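Local coordinates for protein kinectin 1 (Kinesin receptor) (Legionella pneumophila, PDB 4MU6) that is of unknown function but counts among the effector proteins of its bacterium, this piece being its N-terminal coiled-coil domain, at residues D34-K39 with I258-F263; K55-D60 with A243-C248; E266-L271 with A285-I290. One frame throughout, in Å; residues are numbered along the deposited sequence.

Contact 1 of 3, residues D34-K39 with I258-F263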
loop_
_atom_site.group_PDB
_atom_site.type_symbol
_atom_site.label_atom_id
_atom_site.label_comp_id
_atom_site.label_asym_id
_atom_site.label_seq_id
_atom_site.Cartn_x
_atom_site.Cartn_y
_atom_site.Cartn_z
ATOM N N ASP A 34 -40.628 -34.086 -4.401
ATOM C CA ASP A 34 -40.762 -32.628 -4.420
ATOM C C ASP A 34 -39.560 -31.965 -5.088
ATOM O O ASP A 34 -39.702 -30.989 -5.832
ATOM C CB ASP A 34 -40.987 -32.068 -3.006
ATOM C CG ASP A 34 -42.438 -32.184 -2.558
ATOM O OD1 ASP A 34 -43.335 -32.145 -3.431
ATOM O OD2 ASP A 34 -42.690 -32.333 -1.345
ATOM N N LEU A 35 -38.375 -32.509 -4.845
ATOM C CA LEU A 35 -37.192 -31.942 -5.468
ATOM C C LEU A 35 -37.287 -32.061 -6.990
ATOM O O LEU A 35 -36.973 -31.109 -7.698
ATOM C CB LEU A 35 -35.903 -32.565 -4.912
ATOM C CG LEU A 35 -35.573 -32.215 -3.453
ATOM C CD1 LEU A 35 -34.408 -33.036 -2.973
ATOM C CD2 LEU A 35 -35.252 -30.723 -3.281
ATOM N N ILE A 36 -37.743 -33.208 -7.495
ATOM C CA ILE A 36 -37.927 -33.369 -8.937
ATOM C C ILE A 36 -38.961 -32.387 -9.483
ATOM O O ILE A 36 -38.723 -31.698 -10.468
ATOM C CB ILE A 36 -38.381 -34.782 -9.291
ATOM C CG1 ILE A 36 -37.323 -35.783 -8.848
ATOM C CG2 ILE A 36 -38.614 -34.888 -10.788
ATOM C CD1 ILE A 36 -37.810 -37.213 -8.835
ATOM N N LEU A 37 -40.114 -32.339 -8.827
ATOM C CA LEU A 37 -41.187 -31.430 -9.189
ATOM C C LEU A 37 -40.782 -29.954 -9.194
ATOM O O LEU A 37 -41.329 -29.157 -9.954
ATOM C CB LEU A 37 -42.369 -31.631 -8.245
ATOM C CG LEU A 37 -43.149 -32.907 -8.517
ATOM C CD1 LEU A 37 -44.275 -33.052 -7.517
ATOM C CD2 LEU A 37 -43.686 -32.863 -9.937
ATOM N N SER A 38 -39.820 -29.592 -8.356
ATOM C CA SER A 38 -39.475 -28.190 -8.163
ATOM C C SER A 38 -38.892 -27.498 -9.397
ATOM O O SER A 38 -39.014 -26.288 -9.521
ATOM C CB SER A 38 -38.514 -28.021 -6.977
ATOM O OG SER A 38 -37.181 -28.389 -7.314
ATOM N N LYS A 39 -38.265 -28.265 -10.294
ATOM C CA LYS A 39 -37.489 -27.691 -11.401
ATOM C C LYS A 39 -36.647 -26.476 -10.971
ATOM O O LYS A 39 -36.598 -25.460 -11.660
ATOM C CB LYS A 39 -38.405 -27.326 -12.571
ATOM C CG LYS A 39 -39.251 -28.496 -13.047
ATOM C CD LYS A 39 -39.799 -28.254 -14.433
ATOM C CE LYS A 39 -38.670 -28.097 -15.418
ATOM N NZ LYS A 39 -39.219 -27.611 -16.680
ATOM N N ILE A 258 -27.257 -24.591 -13.581
ATOM C CA ILE A 258 -27.038 -25.961 -14.021
ATOM C C ILE A 258 -27.337 -27.014 -12.952
ATOM O O ILE A 258 -27.241 -28.202 -13.221
ATOM C CB ILE A 258 -25.587 -26.157 -14.488
ATOM C CG1 ILE A 258 -24.628 -25.987 -13.307
ATOM C CG2 ILE A 258 -25.251 -25.189 -15.621
ATOM C CD1 ILE A 258 -23.193 -26.354 -13.632
ATOM N N ASN A 259 -27.676 -26.571 -11.744
ATOM C CA ASN A 259 -27.925 -27.456 -10.610
ATOM C C ASN A 259 -29.008 -28.498 -10.910
ATOM O O ASN A 259 -28.765 -29.707 -10.829
ATOM C CB ASN A 259 -28.332 -26.621 -9.394
ATOM C CG ASN A 259 -28.488 -27.446 -8.121
ATOM O OD1 ASN A 259 -29.528 -28.066 -7.906
ATOM N ND2 ASN A 259 -27.473 -27.408 -7.243
ATOM N N TYR A 260 -30.205 -28.030 -11.246
ATOM C CA TYR A 260 -31.334 -28.931 -11.432
ATOM C C TYR A 260 -31.132 -30.009 -12.514
ATOM O O TYR A 260 -31.370 -31.189 -12.248
ATOM C CB TYR A 260 -32.647 -28.163 -11.650
ATOM C CG TYR A 260 -33.814 -29.098 -11.844
ATOM C CD1 TYR A 260 -34.435 -29.683 -10.753
ATOM C CD2 TYR A 260 -34.286 -29.414 -13.123
ATOM C CE1 TYR A 260 -35.501 -30.555 -10.916
ATOM C CE2 TYR A 260 -35.345 -30.294 -13.300
ATOM C CZ TYR A 260 -35.945 -30.864 -12.191
ATOM O OH TYR A 260 -37.001 -31.725 -12.333
ATOM N N PRO A 261 -30.701 -29.620 -13.734
ATOM C CA PRO A 261 -30.562 -30.686 -14.741
ATOM C C PRO A 261 -29.502 -31.723 -14.351
ATOM O O PRO A 261 -29.670 -32.908 -14.644
ATOM C CB PRO A 261 -30.140 -29.941 -16.011
ATOM C CG PRO A 261 -30.537 -28.494 -15.782
ATOM C CD PRO A 261 -30.460 -28.275 -14.297
ATOM N N LEU A 262 -28.441 -31.287 -13.682
ATOM C CA LEU A 262 -27.391 -32.211 -13.270
ATOM C C LEU A 262 -27.915 -33.163 -12.206
ATOM O O LEU A 262 -27.613 -34.360 -12.211
ATOM C CB LEU A 262 -26.171 -31.448 -12.729
ATOM C CG LEU A 262 -25.170 -30.865 -13.731
ATOM C CD1 LEU A 262 -23.949 -30.285 -12.999
ATOM C CD2 LEU A 262 -24.732 -31.929 -14.729
ATOM N N PHE A 263 -28.712 -32.627 -11.292
ATOM C CA PHE A 263 -29.265 -33.431 -10.215
ATOM C C PHE A 263 -30.174 -34.535 -10.762
ATOM O O PHE A 263 -30.167 -35.669 -10.276
ATOM C CB PHE A 263 -30.053 -32.550 -9.255
ATOM C CG PHE A 263 -30.783 -33.321 -8.188
ATOM C CD1 PHE A 263 -30.116 -33.767 -7.056
ATOM C CD2 PHE A 263 -32.141 -33.586 -8.310
ATOM C CE1 PHE A 263 -30.788 -34.472 -6.058
ATOM C CE2 PHE A 263 -32.814 -34.287 -7.322
ATOM C CZ PHE A 263 -32.141 -34.728 -6.195
#

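Contact 2 of 3, residues K55-D60 with A243-C248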
loop_
_atom_site.group_PDB
_atom_site.type_symbol
_atom_site.label_atom_id
_atom_site.label_comp_id
_atom_site.label_asym_id
_atom_site.label_seq_id
_atom_site.Cartn_x
_atom_site.Cartn_y
_atom_site.Cartn_z
ATOM N N LYS A 55 -15.664 -19.490 0.112
ATOM C CA LYS A 55 -14.382 -19.815 0.724
ATOM C C LYS A 55 -13.257 -19.647 -0.276
ATOM O O LYS A 55 -12.202 -19.110 0.060
ATOM C CB LYS A 55 -14.358 -21.224 1.281
ATOM C CG LYS A 55 -15.077 -21.412 2.617
ATOM C CD LYS A 55 -15.214 -22.909 2.953
ATOM C CE LYS A 55 -15.923 -23.161 4.291
ATOM N NZ LYS A 55 -17.402 -22.978 4.251
ATOM N N SER A 56 -13.488 -20.115 -1.498
ATOM C CA SER A 56 -12.537 -19.951 -2.598
ATOM C C SER A 56 -12.275 -18.474 -2.924
ATOM O O SER A 56 -11.129 -18.066 -3.145
ATOM C CB SER A 56 -13.058 -20.664 -3.849
ATOM O OG SER A 56 -13.003 -22.067 -3.683
ATOM N N ARG A 57 -13.351 -17.691 -2.980
ATOM C CA ARG A 57 -13.239 -16.270 -3.225
ATOM C C ARG A 57 -12.437 -15.633 -2.106
ATOM O O ARG A 57 -11.545 -14.819 -2.346
ATOM C CB ARG A 57 -14.611 -15.605 -3.266
ATOM C CG ARG A 57 -14.512 -14.079 -3.481
ATOM C CD ARG A 57 -15.740 -13.402 -2.930
ATOM N NE ARG A 57 -15.830 -13.630 -1.491
ATOM C CZ ARG A 57 -16.916 -13.415 -0.757
ATOM N NH1 ARG A 57 -18.033 -12.986 -1.326
ATOM N NH2 ARG A 57 -16.880 -13.640 0.551
ATOM N N ASP A 58 -12.753 -16.018 -0.872
ATOM C CA ASP A 58 -12.049 -15.457 0.274
ATOM C C ASP A 58 -10.563 -15.775 0.197
ATOM O O ASP A 58 -9.725 -14.916 0.491
ATOM C CB ASP A 58 -12.666 -15.934 1.589
ATOM C CG ASP A 58 -13.943 -15.193 1.918
ATOM O OD1 ASP A 58 -14.393 -14.390 1.063
ATOM O OD2 ASP A 58 -14.490 -15.400 3.023
ATOM N N SER A 59 -10.237 -16.991 -0.235
ATOM C CA SER A 59 -8.834 -17.384 -0.354
ATOM C C SER A 59 -8.092 -16.562 -1.423
ATOM O O SER A 59 -6.964 -16.098 -1.201
ATOM C CB SER A 59 -8.692 -18.879 -0.638
ATOM O OG SER A 59 -7.321 -19.184 -0.887
ATOM N N ASP A 60 -8.732 -16.383 -2.574
ATOM C CA ASP A 60 -8.177 -15.556 -3.640
ATOM C C ASP A 60 -7.930 -14.124 -3.151
ATOM O O ASP A 60 -6.854 -13.581 -3.351
ATOM C CB ASP A 60 -9.102 -15.559 -4.858
ATOM C CG ASP A 60 -9.178 -16.927 -5.536
ATOM O OD1 ASP A 60 -8.474 -17.870 -5.097
ATOM O OD2 ASP A 60 -9.932 -17.055 -6.525
ATOM N N ALA A 243 -13.386 -7.140 -8.365
ATOM C CA ALA A 243 -13.331 -8.091 -9.465
ATOM C C ALA A 243 -13.607 -9.529 -8.996
ATOM O O ALA A 243 -14.436 -10.214 -9.579
ATOM C CB ALA A 243 -12.003 -8.003 -10.187
ATOM N N LEU A 244 -12.925 -9.973 -7.940
ATOM C CA LEU A 244 -13.112 -11.326 -7.423
ATOM C C LEU A 244 -14.523 -11.517 -6.849
ATOM O O LEU A 244 -15.121 -12.590 -6.995
ATOM C CB LEU A 244 -12.049 -11.660 -6.366
ATOM C CG LEU A 244 -10.601 -11.757 -6.863
ATOM C CD1 LEU A 244 -9.637 -11.774 -5.697
ATOM C CD2 LEU A 244 -10.388 -12.986 -7.759
ATOM N N GLU A 245 -15.052 -10.480 -6.202
ATOM C CA GLU A 245 -16.430 -10.512 -5.716
ATOM C C GLU A 245 -17.415 -10.759 -6.875
ATOM O O GLU A 245 -18.320 -11.594 -6.769
ATOM C CB GLU A 245 -16.784 -9.210 -4.992
ATOM C CG GLU A 245 -16.176 -9.051 -3.614
ATOM C CD GLU A 245 -17.001 -9.719 -2.545
ATOM O OE1 GLU A 245 -18.236 -9.822 -2.726
ATOM O OE2 GLU A 245 -16.415 -10.146 -1.524
ATOM N N LYS A 246 -17.238 -10.029 -7.972
ATOM C CA LYS A 246 -18.093 -10.215 -9.141
ATOM C C LYS A 246 -17.952 -11.619 -9.691
ATOM O O LYS A 246 -18.951 -12.266 -9.982
ATOM C CB LYS A 246 -17.770 -9.204 -10.251
ATOM C CG LYS A 246 -18.094 -7.763 -9.902
ATOM C CD LYS A 246 -19.589 -7.489 -9.913
ATOM C CE LYS A 246 -19.863 -6.004 -9.688
ATOM N NZ LYS A 246 -19.107 -5.155 -10.654
ATOM N N LYS A 247 -16.706 -12.065 -9.845
ATOM C CA LYS A 247 -16.404 -13.375 -10.413
ATOM C C LYS A 247 -17.087 -14.488 -9.617
ATOM O O LYS A 247 -17.598 -15.478 -10.177
ATOM C CB LYS A 247 -14.887 -13.588 -10.439
ATOM C CG LYS A 247 -14.466 -14.875 -11.113
ATOM C CD LYS A 247 -12.960 -14.963 -11.211
ATOM C CE LYS A 247 -12.540 -16.099 -12.126
ATOM N NZ LYS A 247 -13.036 -15.946 -13.533
ATOM N N CYS A 248 -17.100 -14.307 -8.304
ATOM C CA CYS A 248 -17.758 -15.228 -7.394
ATOM C C CYS A 248 -19.278 -15.189 -7.566
ATOM O O CYS A 248 -19.930 -16.238 -7.576
ATOM C CB CYS A 248 -17.394 -14.887 -5.950
ATOM S SG CYS A 248 -18.108 -16.010 -4.736
HETATM O O HOH W 1 -19.235 -12.699 -4.104
#

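Contact 3 of 3, residues E266-L271 with A285-I290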
loop_
_atom_site.group_PDB
_atom_site.type_symbol
_atom_site.label_atom_id
_atom_site.label_comp_id
_atom_site.label_asym_id
_atom_site.label_seq_id
_atom_site.Cartn_x
_atom_site.Cartn_y
_atom_site.Cartn_z
ATOM N N GLU A 266 -28.031 -37.312 -12.153
ATOM C CA GLU A 266 -27.373 -38.111 -11.135
ATOM C C GLU A 266 -28.372 -38.920 -10.333
ATOM O O GLU A 266 -28.028 -39.947 -9.778
ATOM C CB GLU A 266 -26.535 -37.235 -10.206
ATOM C CG GLU A 266 -25.247 -36.752 -10.840
ATOM C CD GLU A 266 -24.327 -37.897 -11.206
ATOM O OE1 GLU A 266 -24.322 -38.905 -10.468
ATOM O OE2 GLU A 266 -23.617 -37.793 -12.231
ATOM N N LEU A 267 -29.606 -38.439 -10.268
ATOM C CA LEU A 267 -30.614 -39.072 -9.442
ATOM C C LEU A 267 -31.023 -40.364 -10.117
ATOM O O LEU A 267 -31.258 -41.382 -9.453
ATOM C CB LEU A 267 -31.826 -38.165 -9.298
ATOM C CG LEU A 267 -33.016 -38.801 -8.585
ATOM C CD1 LEU A 267 -32.629 -39.131 -7.143
ATOM C CD2 LEU A 267 -34.222 -37.879 -8.627
ATOM N N GLN A 268 -31.097 -40.304 -11.445
ATOM C CA GLN A 268 -31.402 -41.466 -12.263
ATOM C C GLN A 268 -30.376 -42.557 -11.953
ATOM O O GLN A 268 -30.747 -43.707 -11.681
ATOM C CB GLN A 268 -31.408 -41.084 -13.750
ATOM C CG GLN A 268 -31.908 -42.167 -14.694
ATOM C CD GLN A 268 -33.429 -42.330 -14.685
ATOM O OE1 GLN A 268 -33.993 -42.954 -13.783
ATOM N NE2 GLN A 268 -34.093 -41.777 -15.701
ATOM N N LYS A 269 -29.095 -42.185 -11.939
ATOM C CA LYS A 269 -28.024 -43.134 -11.617
ATOM C C LYS A 269 -28.202 -43.720 -10.229
ATOM O O LYS A 269 -28.131 -44.930 -10.047
ATOM C CB LYS A 269 -26.648 -42.481 -11.743
ATOM C CG LYS A 269 -26.303 -42.061 -13.162
ATOM C CD LYS A 269 -25.235 -40.984 -13.205
ATOM C CE LYS A 269 -23.848 -41.527 -12.884
ATOM N NZ LYS A 269 -22.795 -40.450 -12.860
ATOM N N TYR A 270 -28.427 -42.850 -9.253
ATOM C CA TYR A 270 -28.717 -43.245 -7.881
ATOM C C TYR A 270 -29.886 -44.227 -7.809
ATOM O O TYR A 270 -29.868 -45.178 -7.018
ATOM C CB TYR A 270 -29.051 -41.990 -7.090
ATOM C CG TYR A 270 -29.545 -42.179 -5.686
ATOM C CD1 TYR A 270 -28.651 -42.237 -4.621
ATOM C CD2 TYR A 270 -30.908 -42.229 -5.402
ATOM C CE1 TYR A 270 -29.097 -42.373 -3.318
ATOM C CE2 TYR A 270 -31.364 -42.364 -4.097
ATOM C CZ TYR A 270 -30.446 -42.430 -3.059
ATOM O OH TYR A 270 -30.868 -42.555 -1.752
ATOM N N LEU A 271 -30.900 -43.992 -8.634
ATOM C CA LEU A 271 -32.089 -44.835 -8.636
ATOM C C LEU A 271 -31.854 -46.192 -9.303
ATOM O O LEU A 271 -32.709 -47.081 -9.243
ATOM C CB LEU A 271 -33.262 -44.110 -9.304
ATOM C CG LEU A 271 -33.868 -42.928 -8.536
ATOM C CD1 LEU A 271 -35.091 -42.425 -9.276
ATOM C CD2 LEU A 271 -34.233 -43.327 -7.105
ATOM N N ALA A 285 -42.182 -45.067 -9.077
ATOM C CA ALA A 285 -42.998 -43.868 -8.927
ATOM C C ALA A 285 -42.161 -42.600 -9.135
ATOM O O ALA A 285 -42.670 -41.591 -9.616
ATOM C CB ALA A 285 -43.668 -43.838 -7.571
ATOM N N LEU A 286 -40.883 -42.652 -8.790
ATOM C CA LEU A 286 -40.030 -41.479 -8.969
ATOM C C LEU A 286 -39.655 -41.333 -10.445
ATOM O O LEU A 286 -39.579 -40.218 -10.981
ATOM C CB LEU A 286 -38.780 -41.559 -8.103
ATOM C CG LEU A 286 -38.924 -41.323 -6.599
ATOM C CD1 LEU A 286 -37.626 -41.718 -5.933
ATOM C CD2 LEU A 286 -39.283 -39.858 -6.278
ATOM N N LYS A 287 -39.424 -42.475 -11.084
ATOM C CA LYS A 287 -39.130 -42.530 -12.506
ATOM C C LYS A 287 -40.298 -41.981 -13.318
ATOM O O LYS A 287 -40.104 -41.298 -14.324
ATOM C CB LYS A 287 -38.806 -43.963 -12.916
ATOM C CG LYS A 287 -37.392 -44.406 -12.518
ATOM C CD LYS A 287 -37.280 -45.944 -12.527
ATOM C CE LYS A 287 -35.961 -46.432 -13.130
ATOM N NZ LYS A 287 -34.756 -45.791 -12.539
ATOM N N SER A 288 -41.511 -42.262 -12.866
ATOM C CA SER A 288 -42.693 -41.676 -13.482
ATOM C C SER A 288 -42.651 -40.138 -13.446
ATOM O O SER A 288 -42.932 -39.487 -14.442
ATOM C CB SER A 288 -43.960 -42.205 -12.814
ATOM O OG SER A 288 -45.104 -41.502 -13.267
ATOM N N VAL A 289 -42.286 -39.560 -12.306
ATOM C CA VAL A 289 -42.211 -38.108 -12.202
ATOM C C VAL A 289 -41.062 -37.566 -13.057
ATOM O O VAL A 289 -41.197 -36.540 -13.743
ATOM C CB VAL A 289 -42.056 -37.615 -10.735
ATOM C CG1 VAL A 289 -42.080 -36.100 -10.707
ATOM C CG2 VAL A 289 -43.173 -38.143 -9.893
ATOM N N ILE A 290 -39.944 -38.281 -13.035
ATOM C CA ILE A 290 -38.782 -37.895 -13.820
ATOM C C ILE A 290 -39.074 -37.856 -15.320
ATOM O O ILE A 290 -38.755 -36.875 -16.005
ATOM C CB ILE A 290 -37.586 -38.806 -13.489
ATOM C CG1 ILE A 290 -37.040 -38.436 -12.101
ATOM C CG2 ILE A 290 -36.492 -38.681 -14.533
ATOM C CD1 ILE A 290 -36.084 -39.456 -11.513
#

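Contact 1 of 3, residues D34-K39 with I258-F263
The last turn of helix 29-38 is met here by Y260, on the kinked part of helix 227-273. The contact centres on the ring and hydroxyl of this tyrosine. Its OH donates a short hydrogen bond to the backbone O of I36, at 2.5 Å. The OH lies in the carbonyl plane, on a lone pair, with a C=O...donor angle of 136°. A carbonyl at the end of the helix thus gains a side-chain donor. K39 follows the helix and has left helical geometry, with a positive phi. K39 CA sits over the centre of one face of the Y260 ring, 3.5 Å from the centroid and 11° off the normal, a CH-pi contact. At the ring edge L35 O comes within 3.6 Å of Y260 CE1. CG of Y260, anti to the backbone N (chi1 180°), points toward the end of helix 29-38. One turn on, F263 gives an oblique apolar contact: its CE2 is 4.3 Å from L35 CB. S38 OG donates a hydrogen bond to L35 O at 2.8 Å, the same oxygen that lies at the Y260 ring edge. I36 and Y260 also pack on helix 280-294, through V289 and I290 for I36 and I293 for Y260. L35 and F263 both reach I42, just before helix 43-105.

Contact 2 of 3, residues K55-D60 with A243-C248
R57 reaches from helix 43-105 to C248, L244 and E245 on helix 227-273. The two helices form an antiparallel pair in the N-terminal coiled-coil domain, their local axes 9.8 Å apart at 162°. R57 CB starts against the cysteine, 3.8 Å from C248 SG. CG, anti to the backbone N (chi1 178°), lies near L244 O and C248 CB. CD lies between two partners, 3.6 Å from E245 OE2 and 3.7 Å from C248 CB. The chain bends at chi3 (62°), which sets the direction of NE. NE and NH2 both bond to one oxygen, D58 OD1, side-on and in the guanidinium plane. The NH2 bond is the shorter, at 2.6 Å. E245 meets the same guanidinium over a face. Its OE2 is 3.3 Å from R57 NH1. OE2 stands well above the guanidinium plane, and this salt bridge is electrostatic, not a hydrogen bond. E245 OE2 also has K61 as a salt-bridge partner. The carboxylates of D58 and E245 thus share one cation, which probably eases their mutual repulsion. One turn further along helix 43-105, D60 CB meets L244 CD1 at 3.9 Å. The D60 carboxylate takes hydrogen bonds from the backbone N of F4 (to OD1) and of L5 (to OD2). At the arginine tip, a water in the guanidinium plane accepts from R57 NH1 at 3.0 Å and donates to E245 O.

Contact 3 of 3, residues E266-L271 with A285-I290
Q268 and K287 mark the closest backbone approach of two nearly antiparallel helices, with CA atoms 7.8 Å apart and local axes 11.2 Å apart at 159°. That axis spacing is filled by branched apolar side chains. I290 CD1 is the central atom. It touches L267 CD2 at 3.8 Å and L271 CD1 at the same distance. L271 and I290 reach toward each other tip to tip, while L267 comes to I290 obliquely. The other branch of L271 serves a second partner: its CD2 lies 3.9 Å from L286 CD1. CD1 of L271 thus meets I290 and also L286 CB, while CD2 meets L286 CD1. The pair is a helical hairpin. Helix 227-273 ends soon after L271, a short connection follows, and helix 280-294 returns beside it. L278 in that connection touches both L271 and L286. L267 also packs on I36 of helix 29-38. A polar bridge lies at the border of the apolar row. K287 NZ donates to Q268 OE1 at 3.2 Å, tilted 32° from the carbonyl plane. The two side chains cross at about a right angle. The K287 chi3, at 139°, is away from a staggered value. A bend at chi4 then turns NZ toward Q268; NZ also lies 3.9 Å from L271 CB. The stronger polar partner of NZ is N272 OD1, one residue past the segment, which accepts a hydrogen bond as well. The ammonium thus holds two amide oxygens of the same helix. The amide nitrogen of Q268 sits by the isoleucine, with NE2 4.1 Å from I290 CG2.

In the fold
All three contacts use helix 227-273. Along it contact 2 comes first, then contact 1, then contact 3. Their partners are helix 43-105, helix 29-38 and helix 280-294. Contacts 1 and 3 have centres about 11 Å apart and touch: I36 CD1 packs 3.6 Å from I290 CG1. They belong to a compact helical cluster at one end of the elongated chain. Contact 2 lies about 26 Å from contact 1 and about 35 Å from contact 3, centre to centre. Helix 227-273 therefore joins the long antiparallel pair to the end cluster, both within the N-terminal coiled-coil domain. From 34-39 to 55-60 the partners go back from 258-263 to 243-248, an antiparallel order. Contact 3 closes later and locally.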